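Local coordinates for protein galectin 2 (Gallus gallus, PDB 2YMZ) that probably binds carbohydrates as a prototype galectin, a lectin of the galactoside-binding family whose chain folds into two antiparallel sheets packed face to face, at residues K20-E25 and G78-I83; H72-K77 and L96-E101. One frame throughout, in Å; residues are numbered along the deposited sequence.

Contact 1 (K20-E25 and G78-I83); sequences KGHISE and GSTVKI. With SO4 (sulfate ion), chain I.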
loop_
_atom_site.group_PDB
_atom_site.type_symbol
_atom_site.label_atom_id
_atom_site.label_comp_id
_atom_site.label_asym_id
_atom_site.label_seq_id
_atom_site.Cartn_x
_atom_site.Cartn_y
_atom_site.Cartn_z
ATOM N N LYS A 20 6.133 -5.478 -5.637
ATOM C CA LYS A 20 7.292 -5.104 -6.450
ATOM C C LYS A 20 7.793 -3.849 -5.939
ATOM O O LYS A 20 7.028 -2.966 -5.529
ATOM C CB LYS A 20 6.967 -4.796 -7.925
ATOM C CG LYS A 20 6.456 -5.925 -8.740
ATOM C CD LYS A 20 6.287 -5.372 -10.187
ATOM C CE LYS A 20 7.561 -5.519 -10.979
ATOM N NZ LYS A 20 7.238 -5.381 -12.464
ATOM N N GLY A 21 9.116 -3.656 -5.979
ATOM C CA GLY A 21 9.594 -2.383 -5.517
ATOM C C GLY A 21 11.075 -2.239 -5.717
ATOM O O GLY A 21 11.729 -3.171 -6.257
ATOM N N HIS A 22 11.547 -1.044 -5.401
ATOM C CA HIS A 22 12.957 -0.681 -5.608
ATOM C C HIS A 22 13.797 -0.841 -4.309
ATOM O O HIS A 22 13.488 -0.235 -3.292
ATOM C CB HIS A 22 12.995 0.764 -6.072
ATOM C CG HIS A 22 14.394 1.217 -6.381
ATOM N ND1 HIS A 22 15.065 0.865 -7.531
ATOM C CD2 HIS A 22 15.264 1.936 -5.640
ATOM C CE1 HIS A 22 16.294 1.371 -7.488
ATOM N NE2 HIS A 22 16.440 2.015 -6.352
ATOM N N ILE A 23 14.898 -1.591 -4.400
ATOM C CA ILE A 23 15.803 -1.742 -3.231
ATOM C C ILE A 23 16.781 -0.584 -3.342
ATOM O O ILE A 23 17.361 -0.409 -4.369
ATOM C CB ILE A 23 16.540 -3.081 -3.311
ATOM C CG1 ILE A 23 15.492 -4.247 -3.181
ATOM C CG2 ILE A 23 17.575 -3.223 -2.163
ATOM C CD1 ILE A 23 16.037 -5.636 -3.516
ATOM N N SER A 24 16.938 0.165 -2.258
ATOM C CA SER A 24 17.787 1.364 -2.210
ATOM C C SER A 24 19.231 0.943 -2.570
ATOM O O SER A 24 19.705 -0.166 -2.245
ATOM C CB SER A 24 17.747 2.002 -0.795
ATOM O OG SER A 24 16.395 2.297 -0.361
ATOM N N GLU A 25 19.950 1.861 -3.227
ATOM C CA GLU A 25 21.336 1.612 -3.611
ATOM C C GLU A 25 22.189 1.399 -2.345
ATOM O O GLU A 25 23.178 0.642 -2.348
ATOM C CB GLU A 25 21.854 2.837 -4.442
ATOM C CG GLU A 25 23.152 2.558 -5.177
ATOM C CD GLU A 25 23.005 1.532 -6.302
ATOM O OE1 GLU A 25 22.248 1.794 -7.275
ATOM O OE2 GLU A 25 23.660 0.460 -6.225
ATOM N N GLY A 78 19.881 -1.402 -5.293
ATOM C CA GLY A 78 19.596 -0.549 -6.456
ATOM C C GLY A 78 18.676 -1.139 -7.529
ATOM O O GLY A 78 18.504 -0.503 -8.568
ATOM N N SER A 79 18.014 -2.276 -7.283
ATOM C CA SER A 79 17.334 -2.954 -8.381
ATOM C C SER A 79 15.843 -2.896 -8.091
ATOM O O SER A 79 15.434 -2.644 -6.892
ATOM C CB SER A 79 17.730 -4.444 -8.434
ATOM O OG SER A 79 17.396 -5.179 -7.191
ATOM N N THR A 80 15.049 -3.260 -9.080
ATOM C CA THR A 80 13.571 -3.377 -8.860
ATOM C C THR A 80 13.280 -4.845 -8.856
ATOM O O THR A 80 13.857 -5.562 -9.685
ATOM C CB THR A 80 12.803 -2.734 -10.012
ATOM O OG1 THR A 80 12.958 -1.339 -9.898
ATOM C CG2 THR A 80 11.258 -3.051 -9.974
ATOM N N VAL A 81 12.541 -5.337 -7.854
ATOM C CA VAL A 81 12.330 -6.781 -7.708
ATOM C C VAL A 81 10.876 -7.068 -7.435
ATOM O O VAL A 81 10.174 -6.210 -6.884
ATOM C CB VAL A 81 13.103 -7.439 -6.551
ATOM C CG1 VAL A 81 14.574 -7.417 -6.863
ATOM C CG2 VAL A 81 12.828 -6.812 -5.180
ATOM N N LYS A 82 10.444 -8.269 -7.843
ATOM C CA LYS A 82 9.101 -8.711 -7.583
ATOM C C LYS A 82 9.147 -9.869 -6.599
ATOM O O LYS A 82 9.892 -10.818 -6.830
ATOM C CB LYS A 82 8.430 -9.189 -8.856
ATOM C CG LYS A 82 7.031 -9.746 -8.516
ATOM C CD LYS A 82 6.189 -9.922 -9.780
ATOM C CE LYS A 82 6.684 -11.121 -10.572
ATOM N NZ LYS A 82 5.866 -11.184 -11.823
ATOM N N ILE A 83 8.409 -9.775 -5.496
ATOM C CA ILE A 83 8.338 -10.843 -4.455
ATOM C C ILE A 83 6.848 -11.347 -4.425
ATOM O O ILE A 83 5.959 -10.544 -4.337
ATOM C CB ILE A 83 8.758 -10.238 -3.112
ATOM C CG1 ILE A 83 10.270 -9.876 -3.196
ATOM C CG2 ILE A 83 8.622 -11.262 -2.008
ATOM C CD1 ILE A 83 10.842 -8.898 -2.184
HETATM S S SO4 I . 17.581 5.148 -3.663
HETATM O O1 SO4 I . 17.450 6.428 -4.395
HETATM O O2 SO4 I . 16.207 4.583 -3.517
HETATM O O3 SO4 I . 18.140 5.372 -2.306
HETATM O O4 SO4 I . 18.472 4.250 -4.441
#
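G21 and V81 trade their backbone groups in full, G21 N giving to V81 O at 2.9 Å and V81 N to G21 O at 2.8 Å. This hydrogen-bonded antiparallel pair joins strands 16-23 and 80-88 in the five-stranded sheet of the galectin sandwich. Both carbonyls also meet CA-H groups alongside, V81 O that of K20 and G21 O that of T80. Further on, I23 N reaches S79 O at 2.8 Å, almost straight at 171°. Past the strand ends G78 N makes two weak bonds, to I23 O and S24 O. At G78 (phi 82°) a side chain would jam against the preceding carbonyl O, hence glycine. S79 turns its hydroxyl back to Y76 O. On the inner face I23 CD1 touches V81 CG2 at 3.8 Å, with F122 beside both. On the other, K20 CG lies on K82 CB at 3.8 Å, the chains crossing at a slant and each bent at chi3. H22, its CG anti to the backbone N (chi1 -177°), brings CE1 within 3.1 Å of G78 O. A sulfate accepts from E25 N through O4 at 3.1 Å. The pairing is thus firm inside the strands and loosens toward G78.

Contact 2 (H72-K77 and L96-E101); sequences HFNFYK and LPDGHE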
loop_
_atom_site.group_PDB
_atom_site.type_symbol
_atom_site.label_atom_id
_atom_site.label_comp_id
_atom_site.label_asym_id
_atom_site.label_seq_id
_atom_site.Cartn_x
_atom_site.Cartn_y
_atom_site.Cartn_z
ATOM N N HIS A 72 20.080 -18.698 0.086
ATOM C CA HIS A 72 19.856 -18.491 -1.363
ATOM C C HIS A 72 19.485 -17.034 -1.542
ATOM O O HIS A 72 18.300 -16.635 -1.412
ATOM C CB HIS A 72 18.725 -19.412 -1.899
ATOM C CG HIS A 72 18.642 -19.426 -3.396
ATOM N ND1 HIS A 72 19.067 -20.501 -4.152
ATOM C CD2 HIS A 72 18.265 -18.471 -4.284
ATOM C CE1 HIS A 72 18.895 -20.236 -5.436
ATOM N NE2 HIS A 72 18.417 -19.008 -5.546
ATOM N N PHE A 73 20.476 -16.194 -1.813
ATOM C CA PHE A 73 20.298 -14.731 -1.696
ATOM C C PHE A 73 20.754 -14.091 -2.997
ATOM O O PHE A 73 21.956 -13.903 -3.251
ATOM C CB PHE A 73 21.236 -14.142 -0.624
ATOM C CG PHE A 73 20.935 -12.738 -0.292
ATOM C CD1 PHE A 73 21.518 -11.678 -0.987
ATOM C CD2 PHE A 73 20.037 -12.446 0.732
ATOM C CE1 PHE A 73 21.247 -10.347 -0.684
ATOM C CE2 PHE A 73 19.773 -11.104 1.035
ATOM C CZ PHE A 73 20.367 -10.046 0.346
ATOM N N ASN A 74 19.809 -13.780 -3.808
ATOM C CA ASN A 74 20.063 -13.154 -5.107
ATOM C C ASN A 74 19.247 -11.876 -5.132
ATOM O O ASN A 74 18.280 -11.737 -5.924
ATOM C CB ASN A 74 19.575 -14.038 -6.266
ATOM C CG ASN A 74 20.631 -15.034 -6.731
ATOM O OD1 ASN A 74 21.818 -14.769 -6.660
ATOM N ND2 ASN A 74 20.194 -16.215 -7.126
ATOM N N PHE A 75 19.614 -10.969 -4.254
ATOM C CA PHE A 75 18.974 -9.672 -4.255
ATOM C C PHE A 75 20.088 -8.769 -4.507
ATOM O O PHE A 75 21.229 -9.010 -4.069
ATOM C CB PHE A 75 18.311 -9.328 -2.909
ATOM C CG PHE A 75 16.947 -9.992 -2.664
ATOM C CD1 PHE A 75 15.832 -9.565 -3.380
ATOM C CD2 PHE A 75 16.805 -11.017 -1.743
ATOM C CE1 PHE A 75 14.548 -10.137 -3.142
ATOM C CE2 PHE A 75 15.530 -11.621 -1.503
ATOM C CZ PHE A 75 14.412 -11.156 -2.184
ATOM N N TYR A 76 19.791 -7.669 -5.134
ATOM C CA TYR A 76 20.818 -6.691 -5.494
ATOM C C TYR A 76 20.441 -5.314 -5.112
ATOM O O TYR A 76 19.325 -4.841 -5.409
ATOM C CB TYR A 76 21.032 -6.746 -7.043
ATOM C CG TYR A 76 21.383 -8.150 -7.422
ATOM C CD1 TYR A 76 22.699 -8.584 -7.400
ATOM C CD2 TYR A 76 20.393 -9.085 -7.709
ATOM C CE1 TYR A 76 23.025 -9.875 -7.703
ATOM C CE2 TYR A 76 20.703 -10.378 -7.968
ATOM C CZ TYR A 76 22.009 -10.769 -7.982
ATOM O OH TYR A 76 22.275 -12.084 -8.245
ATOM N N LYS A 77 21.372 -4.564 -4.528
ATOM C CA LYS A 77 21.039 -3.191 -4.146
ATOM C C LYS A 77 20.825 -2.335 -5.372
ATOM O O LYS A 77 21.478 -2.569 -6.410
ATOM C CB LYS A 77 22.175 -2.562 -3.304
ATOM C CG LYS A 77 22.372 -3.321 -1.982
ATOM C CD LYS A 77 23.540 -2.707 -1.186
ATOM C CE LYS A 77 23.896 -3.630 -0.025
ATOM N NZ LYS A 77 24.947 -2.974 0.877
ATOM N N LEU A 96 10.792 -16.057 -5.065
ATOM C CA LEU A 96 11.758 -14.997 -5.377
ATOM C C LEU A 96 11.934 -14.913 -6.894
ATOM O O LEU A 96 11.598 -15.859 -7.632
ATOM C CB LEU A 96 13.090 -15.288 -4.693
ATOM C CG LEU A 96 13.157 -15.661 -3.198
ATOM C CD1 LEU A 96 14.560 -15.961 -2.667
ATOM C CD2 LEU A 96 12.484 -14.574 -2.390
ATOM N N PRO A 97 12.525 -13.816 -7.367
ATOM C CA PRO A 97 12.693 -13.602 -8.846
ATOM C C PRO A 97 13.400 -14.752 -9.559
ATOM O O PRO A 97 12.969 -15.165 -10.662
ATOM C CB PRO A 97 13.555 -12.363 -8.894
ATOM C CG PRO A 97 13.124 -11.579 -7.648
ATOM C CD PRO A 97 12.931 -12.643 -6.584
ATOM N N ASP A 98 14.453 -15.295 -8.939
ATOM C CA ASP A 98 15.141 -16.452 -9.551
ATOM C C ASP A 98 14.345 -17.757 -9.521
ATOM O O ASP A 98 14.831 -18.749 -10.009
ATOM C CB ASP A 98 16.518 -16.649 -8.957
ATOM C CG ASP A 98 16.484 -16.972 -7.469
ATOM O OD1 ASP A 98 15.398 -17.346 -6.913
ATOM O OD2 ASP A 98 17.556 -16.828 -6.853
ATOM N N GLY A 99 13.136 -17.758 -8.966
ATOM C CA GLY A 99 12.344 -18.994 -8.860
ATOM C C GLY A 99 12.581 -19.807 -7.581
ATOM O O GLY A 99 11.804 -20.695 -7.277
ATOM N N HIS A 100 13.611 -19.487 -6.797
ATOM C CA HIS A 100 13.719 -20.072 -5.473
ATOM C C HIS A 100 12.469 -19.761 -4.608
ATOM O O HIS A 100 11.929 -18.669 -4.677
ATOM C CB HIS A 100 14.974 -19.564 -4.768
ATOM C CG HIS A 100 15.174 -20.185 -3.426
ATOM N ND1 HIS A 100 15.546 -21.510 -3.271
ATOM C CD2 HIS A 100 15.065 -19.671 -2.168
ATOM C CE1 HIS A 100 15.643 -21.787 -1.978
ATOM N NE2 HIS A 100 15.359 -20.689 -1.290
ATOM N N GLU A 101 12.061 -20.713 -3.771
ATOM C CA GLU A 101 10.941 -20.551 -2.839
ATOM C C GLU A 101 11.438 -20.644 -1.420
ATOM O O GLU A 101 12.216 -21.555 -1.060
ATOM C CB GLU A 101 9.890 -21.649 -3.105
ATOM C CG GLU A 101 9.259 -21.470 -4.482
ATOM C CD GLU A 101 8.280 -22.566 -4.800
ATOM O OE1 GLU A 101 8.416 -23.649 -4.209
ATOM O OE2 GLU A 101 7.386 -22.329 -5.627
HETATM O O HOH W 1 15.902 -13.957 -6.683
#
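H72 and H100 lay their imidazoles face against face in an offset stack, centroids 4.1 Å apart and planes within 6° of parallel. The stack joins the 72-77 loop of the galectin sandwich to the type I beta turn L96-G99, which links strands 91-95 and 101-105. The side chains run antiparallel to one another, each CB lying over the other's ring: H72 CB sits above the centre of the H100 imidazole, whereas H100 CB is displaced toward the rim of H72. In both, CG is anti to the backbone N, which sets it beside its own carbonyl carbon. Flat, polar-edged histidine suits this place because its face can stack while its rim makes hydrogen bonds: H100 NE2 is bonded to D70, and H72 NE2 meets D98 OD2 tip to tip at 2.7 Å, in a bond bent to 134°. That oxygen lies in the imidazole plane, yet the carboxylate stands 83° to it and is approached from above its own plane. N74 ND2 comes to the same oxygen at 2.7 Å along the anti lone pair, in a straighter bond, its side chain crossing D98 at about a right angle. The carboxylate would probably favour a protonated H72. Deeper in, F75 CZ touches L96 CD2 at 3.9 Å, apolar groups fitting the interior beside I54. D98 OD1 closes an Asx turn by accepting from H100 N at 2.8 Å.

Overall arrangement
The contacts are continuous along the chain: segment 72-77 runs directly into 78-83, so the loop that meets the 96-101 turn in contact 2 becomes the strand paired in contact 1. Their centres are 11 Å apart, each about 13 Å from the centre of the chain and on the same side of it. They also touch, K82 O packing on P97 CG at 3.4 Å and E25 O on K77 CB at 3.5 Å, and F75 reaches contact 1 through I23 and I83. The sulfate, probably from the crystallisation liquor, is no sugar. In galectins the carbohydrate site lies on the other sheet, here with strands 40-48, 53-60 and 63-70, opposite the sheet of contact 1.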